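Long-range contacts in beta-Ala-His dipeptidase (Homo sapiens, PDB 3DLJ), which hydrolyses Xaa-His dipeptides, above all carnosine and anserine, as a secreted metallodipeptidase of the M20 family with two zinc ions in each subunit: residues G223-M228 / F351-V356; P271-E276 / P357-S362. One frame throughout, in Å; residues are numbered along the deposited sequence.

From the N terminus, the chain first lays down 223-228, part of strand 216-232, and then runs through helix 250-258 to the loop 271-276. Neither segment meets its partner until much later. Residues 351-356, at the end of strand 346-355, pair with 223-228 and close the loop of interaction 1. The next six residues, 357-362, turn back to 271-276 and close interaction 2 as helix 361-377 begins. The two loops therefore cross rather than nest. They also touch: I353 CD1 packs on I273 CD1, and L355 CD1 on V361 CG2. Together they tie the sheet, the start of helix 361-377 and the loop at 271-276 together.

Interaction 1 (G223-M228 / F351-V356); sequences GNSYFM and FSIRLV
G223, S225 and F227 pair with L355, I353 and F351 through backbone hydrogen bonds in both directions, making an antiparallel ladder between neighbouring strands of a mixed sheet, consistent with the dimerisation (lid) domain of M20 peptidases. Its straightest rung runs from F227 N to F351 O (2.7 Å). I353 O is gripped twice, by S225 N and, 3.1 Å away and on a lone pair, by S225 OG. That second bond depends on chi1 of S225 (53°), which sets OG between the backbone N and the carbonyl carbon.

Aromatic packing belongs to the face bearing S225, F227, F351, I353 and L355, which V364 and V368 of helix 361-377 cover. F227 CB lies 3.7 Å from the centroid of the F351 ring, a CH-pi contact over its face. The two rings are nearly parallel but slid apart, with centroids at 5.2 Å and little overlap.

On the face carrying N224, Y226, S352 and R354, the N224 amide stacks on the R354 guanidinium with planes 15° apart, ND2 sitting 3.2 Å above its centre. Replacing R354 with alanine would probably leave the N224 amide without its stacking partner, freer to turn, and T428 OG1 without its weak bond to NH2. Separately, S352 CB meets Y226 CD1 obliquely (3.7 Å), while S352 OG bonds H328 NE2.

The R354 side chain is about 7 Å from that of H456, a zinc ligand. The chemistry thus divides by face: a mainly apolar side packed against helix 361-377, and a more polar side that leads toward the metal centre.

Interaction 2 (P271-E276 / P357-S362); sequences PGIYDE and PHMNVS
A loop-to-loop contact at the periphery of the fold joins I273 and E276 to H358, M359 and N360, where the chain leaving strand 346-355 turns into helix 361-377. A single backbone hydrogen bond anchors it: H358 N donates to E276 O over 2.8 Å. The peptide bond between P357 and H358 is cis, an uncommon geometry where the second residue is not proline. Around this bond the chains fit closely, with H358 CB 3.4 Å from E276 O and E276 CB 3.7 Å from H358 O.

The apolar part is carried by the M359 methyl. A bend at chi3 (78°) brings CE beside I273, 3.3 Å from its carbonyl O and 3.9 Å from its CG2, so that one methyl meets both backbone and side chain. I273 itself lies in a type I turn, G272 to D275, closed by D275 N bonding G272 O at 3.1 Å.

Farther out, E276 and N360 run side by side, pointing the same way, and E276 OE2 approaches N360 CB at 4.0 Å. The amide of N360 has another task: from the N-cap position its OD1 accepts a hydrogen bond from A363 N. N360 is also an established N-glycosylation site, followed by V361 and S362 in the usual sequon, although no sugar is present in this structure.

Helix 361-377, which 357-360 leads into, offers V364 to I273 and M359 alike. P323 also packs on M359, while V361 reaches L355 of strand 346-355 and M389 of strand 384-397, fastening the start of the helix to the sheet.

Interaction 1 (G223-M228 / F351-V356)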
loop_
_atom_site.group_PDB
_atom_site.type_symbol
_atom_site.label_atom_id
_atom_site.label_comp_id
_atom_site.label_asym_id
_atom_site.label_seq_id
_atom_site.Cartn_x
_atom_site.Cartn_y
_atom_site.Cartn_z
ATOM N N GLY A 223 9.973 2.171 6.581
ATOM C CA GLY A 223 10.473 2.888 5.419
ATOM C C GLY A 223 10.848 1.920 4.306
ATOM O O GLY A 223 10.605 0.704 4.407
ATOM N N ASN A 224 11.422 2.460 3.230
ATOM C CA ASN A 224 11.907 1.627 2.138
ATOM C C ASN A 224 13.059 2.247 1.352
ATOM O O ASN A 224 13.187 3.461 1.274
ATOM C CB ASN A 224 10.773 1.192 1.181
ATOM C CG ASN A 224 11.102 -0.133 0.457
ATOM O OD1 ASN A 224 12.113 -0.769 0.746
ATOM N ND2 ASN A 224 10.254 -0.543 -0.462
ATOM N N SER A 225 13.904 1.398 0.785
ATOM C CA SER A 225 14.893 1.856 -0.161
ATOM C C SER A 225 14.932 0.869 -1.338
ATOM O O SER A 225 15.214 -0.316 -1.166
ATOM C CB SER A 225 16.248 2.043 0.526
ATOM O OG SER A 225 16.612 0.867 1.218
ATOM N N TYR A 226 14.590 1.360 -2.521
ATOM C CA TYR A 226 14.538 0.550 -3.707
ATOM C C TYR A 226 15.810 0.759 -4.543
ATOM O O TYR A 226 16.150 1.889 -4.894
ATOM C CB TYR A 226 13.271 0.893 -4.512
ATOM C CG TYR A 226 12.783 -0.285 -5.348
ATOM C CD1 TYR A 226 11.783 -1.140 -4.876
ATOM C CD2 TYR A 226 13.366 -0.560 -6.599
ATOM C CE1 TYR A 226 11.348 -2.227 -5.637
ATOM C CE2 TYR A 226 12.948 -1.631 -7.361
ATOM C CZ TYR A 226 11.947 -2.460 -6.879
ATOM O OH TYR A 226 11.557 -3.489 -7.680
ATOM N N PHE A 227 16.511 -0.336 -4.833
ATOM C CA PHE A 227 17.755 -0.293 -5.594
ATOM C C PHE A 227 17.603 -0.944 -6.965
ATOM O O PHE A 227 16.892 -1.928 -7.132
ATOM C CB PHE A 227 18.911 -0.944 -4.811
ATOM C CG PHE A 227 19.324 -0.167 -3.583
ATOM C CD1 PHE A 227 18.683 -0.370 -2.364
ATOM C CD2 PHE A 227 20.343 0.770 -3.652
ATOM C CE1 PHE A 227 19.042 0.356 -1.244
ATOM C CE2 PHE A 227 20.714 1.500 -2.520
ATOM C CZ PHE A 227 20.054 1.292 -1.318
ATOM N N MET A 228 18.238 -0.336 -7.949
ATOM C CA MET A 228 18.384 -0.902 -9.260
ATOM C C MET A 228 19.867 -1.065 -9.484
ATOM O O MET A 228 20.628 -0.137 -9.245
ATOM C CB MET A 228 17.787 0.047 -10.291
ATOM C CG MET A 228 16.264 0.218 -10.102
ATOM S SD MET A 228 15.573 0.997 -11.572
ATOM C CE MET A 228 13.865 1.005 -11.099
ATOM N N PHE A 351 15.941 -4.784 -6.047
ATOM C CA PHE A 351 15.787 -5.227 -4.681
ATOM C C PHE A 351 15.554 -4.014 -3.786
ATOM O O PHE A 351 15.830 -2.889 -4.175
ATOM C CB PHE A 351 17.014 -6.049 -4.209
ATOM C CG PHE A 351 18.276 -5.220 -3.977
ATOM C CD1 PHE A 351 18.551 -4.685 -2.719
ATOM C CD2 PHE A 351 19.168 -4.982 -5.010
ATOM C CE1 PHE A 351 19.704 -3.948 -2.482
ATOM C CE2 PHE A 351 20.335 -4.233 -4.787
ATOM C CZ PHE A 351 20.604 -3.723 -3.519
ATOM N N SER A 352 15.031 -4.255 -2.596
ATOM C CA SER A 352 14.767 -3.161 -1.680
ATOM C C SER A 352 15.014 -3.599 -0.250
ATOM O O SER A 352 14.977 -4.778 0.069
ATOM C CB SER A 352 13.331 -2.609 -1.856
ATOM O OG SER A 352 12.351 -3.621 -1.682
ATOM N N ILE A 353 15.270 -2.618 0.593
ATOM C CA ILE A 353 15.461 -2.820 2.004
ATOM C C ILE A 353 14.413 -1.985 2.744
ATOM O O ILE A 353 14.364 -0.751 2.617
ATOM C CB ILE A 353 16.909 -2.418 2.438
ATOM C CG1 ILE A 353 17.955 -3.207 1.626
ATOM C CG2 ILE A 353 17.108 -2.631 3.925
ATOM C CD1 ILE A 353 19.404 -2.754 1.827
ATOM N N ARG A 354 13.591 -2.663 3.526
ATOM C CA ARG A 354 12.649 -2.009 4.400
ATOM C C ARG A 354 13.379 -1.420 5.576
ATOM O O ARG A 354 14.255 -2.057 6.169
ATOM C CB ARG A 354 11.574 -2.998 4.827
ATOM C CG ARG A 354 10.799 -3.568 3.644
ATOM C CD ARG A 354 9.733 -2.592 3.111
ATOM N NE ARG A 354 9.046 -3.116 1.919
ATOM C CZ ARG A 354 8.119 -2.457 1.214
ATOM N NH1 ARG A 354 7.564 -3.032 0.151
ATOM N NH2 ARG A 354 7.741 -1.228 1.571
ATOM N N LEU A 355 13.053 -0.175 5.899
ATOM C CA LEU A 355 13.808 0.546 6.900
ATOM C C LEU A 355 13.009 0.711 8.179
ATOM O O LEU A 355 11.791 0.821 8.144
ATOM C CB LEU A 355 14.268 1.891 6.365
ATOM C CG LEU A 355 14.908 1.919 4.971
ATOM C CD1 LEU A 355 15.319 3.362 4.627
ATOM C CD2 LEU A 355 16.116 1.035 4.917
ATOM N N VAL A 356 13.719 0.708 9.304
ATOM C CA VAL A 356 13.118 0.833 10.620
ATOM C C VAL A 356 13.918 1.878 11.434
ATOM O O VAL A 356 15.048 2.210 11.080
ATOM C CB VAL A 356 13.090 -0.543 11.369
ATOM C CG1 VAL A 356 12.306 -1.570 10.571
ATOM C CG2 VAL A 356 14.514 -1.046 11.661
#

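Interaction 2 (P271-E276 / P357-S362)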
loop_
_atom_site.group_PDB
_atom_site.type_symbol
_atom_site.label_atom_id
_atom_site.label_comp_id
_atom_site.label_asym_id
_atom_site.label_seq_id
_atom_site.Cartn_x
_atom_site.Cartn_y
_atom_site.Cartn_z
ATOM N N PRO A 271 27.576 -4.383 4.919
ATOM C CA PRO A 271 28.145 -3.808 6.161
ATOM C C PRO A 271 27.560 -2.437 6.554
ATOM O O PRO A 271 27.318 -1.583 5.681
ATOM C CB PRO A 271 29.651 -3.712 5.867
ATOM C CG PRO A 271 29.888 -4.726 4.724
ATOM C CD PRO A 271 28.618 -4.647 3.898
ATOM N N GLY A 272 27.319 -2.257 7.857
ATOM C CA GLY A 272 26.722 -1.045 8.397
ATOM C C GLY A 272 25.208 -1.071 8.578
ATOM O O GLY A 272 24.669 -0.293 9.332
ATOM N N ILE A 273 24.512 -1.969 7.895
ATOM C CA ILE A 273 23.034 -1.956 7.890
ATOM C C ILE A 273 22.334 -2.038 9.267
ATOM O O ILE A 273 21.231 -1.515 9.427
ATOM C CB ILE A 273 22.452 -2.993 6.866
ATOM C CG1 ILE A 273 22.455 -2.387 5.458
ATOM C CG2 ILE A 273 20.983 -3.317 7.169
ATOM C CD1 ILE A 273 21.253 -1.484 5.163
ATOM N N TYR A 274 22.970 -2.655 10.262
ATOM C CA TYR A 274 22.337 -2.813 11.584
ATOM C C TYR A 274 22.812 -1.796 12.613
ATOM O O TYR A 274 22.296 -1.730 13.714
ATOM C CB TYR A 274 22.507 -4.248 12.113
ATOM C CG TYR A 274 21.771 -5.260 11.276
ATOM C CD1 TYR A 274 22.441 -6.004 10.318
ATOM C CD2 TYR A 274 20.397 -5.442 11.421
ATOM C CE1 TYR A 274 21.764 -6.922 9.508
ATOM C CE2 TYR A 274 19.705 -6.366 10.626
ATOM C CZ TYR A 274 20.407 -7.108 9.672
ATOM O OH TYR A 274 19.746 -8.008 8.863
ATOM N N ASP A 275 23.787 -0.992 12.224
ATOM C CA ASP A 275 24.395 -0.016 13.105
ATOM C C ASP A 275 23.401 0.831 13.884
ATOM O O ASP A 275 23.562 1.015 15.095
ATOM C CB ASP A 275 25.331 0.890 12.316
ATOM C CG ASP A 275 26.590 0.183 11.881
ATOM O OD1 ASP A 275 26.831 -0.995 12.267
ATOM O OD2 ASP A 275 27.349 0.845 11.149
ATOM N N GLU A 276 22.384 1.326 13.187
ATOM C CA GLU A 276 21.467 2.309 13.739
ATOM C C GLU A 276 20.057 1.802 14.068
ATOM O O GLU A 276 19.193 2.606 14.442
ATOM C CB GLU A 276 21.415 3.560 12.840
ATOM C CG GLU A 276 22.771 4.281 12.692
ATOM C CD GLU A 276 22.627 5.691 12.129
ATOM O OE1 GLU A 276 22.353 6.632 12.931
ATOM O OE2 GLU A 276 22.783 5.857 10.887
ATOM N N PRO A 357 13.315 2.432 12.495
ATOM C CA PRO A 357 14.071 3.269 13.428
ATOM C C PRO A 357 15.327 2.561 13.959
ATOM O O PRO A 357 15.243 1.386 14.317
ATOM C CB PRO A 357 13.077 3.513 14.568
ATOM C CG PRO A 357 11.736 3.307 13.979
ATOM C CD PRO A 357 11.877 2.357 12.837
ATOM N N HIS A 358 16.477 3.240 14.008
ATOM C CA HIS A 358 16.651 4.623 13.556
ATOM C C HIS A 358 17.499 4.763 12.285
ATOM O O HIS A 358 18.396 5.592 12.240
ATOM C CB HIS A 358 17.288 5.465 14.670
ATOM C CG HIS A 358 16.295 6.019 15.636
ATOM N ND1 HIS A 358 16.567 6.177 16.979
ATOM C CD2 HIS A 358 15.013 6.429 15.457
ATOM C CE1 HIS A 358 15.500 6.672 17.585
ATOM N NE2 HIS A 358 14.543 6.830 16.684
ATOM N N MET A 359 17.204 3.970 11.255
ATOM C CA MET A 359 18.039 3.948 10.040
ATOM C C MET A 359 17.968 5.231 9.173
ATOM O O MET A 359 16.893 5.734 8.869
ATOM C CB MET A 359 17.718 2.702 9.187
ATOM C CG MET A 359 17.865 1.359 9.937
ATOM S SD MET A 359 17.232 -0.080 9.036
ATOM C CE MET A 359 18.586 -0.366 7.874
ATOM N N ASN A 360 19.131 5.710 8.745
ATOM C CA ASN A 360 19.231 6.815 7.792
ATOM C C ASN A 360 19.249 6.364 6.305
ATOM O O ASN A 360 20.116 5.592 5.891
ATOM C CB ASN A 360 20.475 7.649 8.109
ATOM C CG ASN A 360 20.555 8.915 7.274
ATOM O OD1 ASN A 360 21.268 8.963 6.268
ATOM N ND2 ASN A 360 19.796 9.945 7.674
ATOM N N VAL A 361 18.299 6.880 5.521
ATOM C CA VAL A 361 18.215 6.629 4.078
ATOM C C VAL A 361 19.531 6.913 3.325
ATOM O O VAL A 361 19.970 6.114 2.493
ATOM C CB VAL A 361 17.043 7.439 3.425
ATOM C CG1 VAL A 361 17.035 7.266 1.926
ATOM C CG2 VAL A 361 15.699 7.004 3.975
ATOM N N SER A 362 20.161 8.045 3.613
ATOM C CA SER A 362 21.370 8.427 2.900
ATOM C C SER A 362 22.523 7.511 3.247
ATOM O O SER A 362 23.357 7.240 2.383
ATOM C CB SER A 362 21.752 9.904 3.175
ATOM O OG SER A 362 20.689 10.749 2.760
#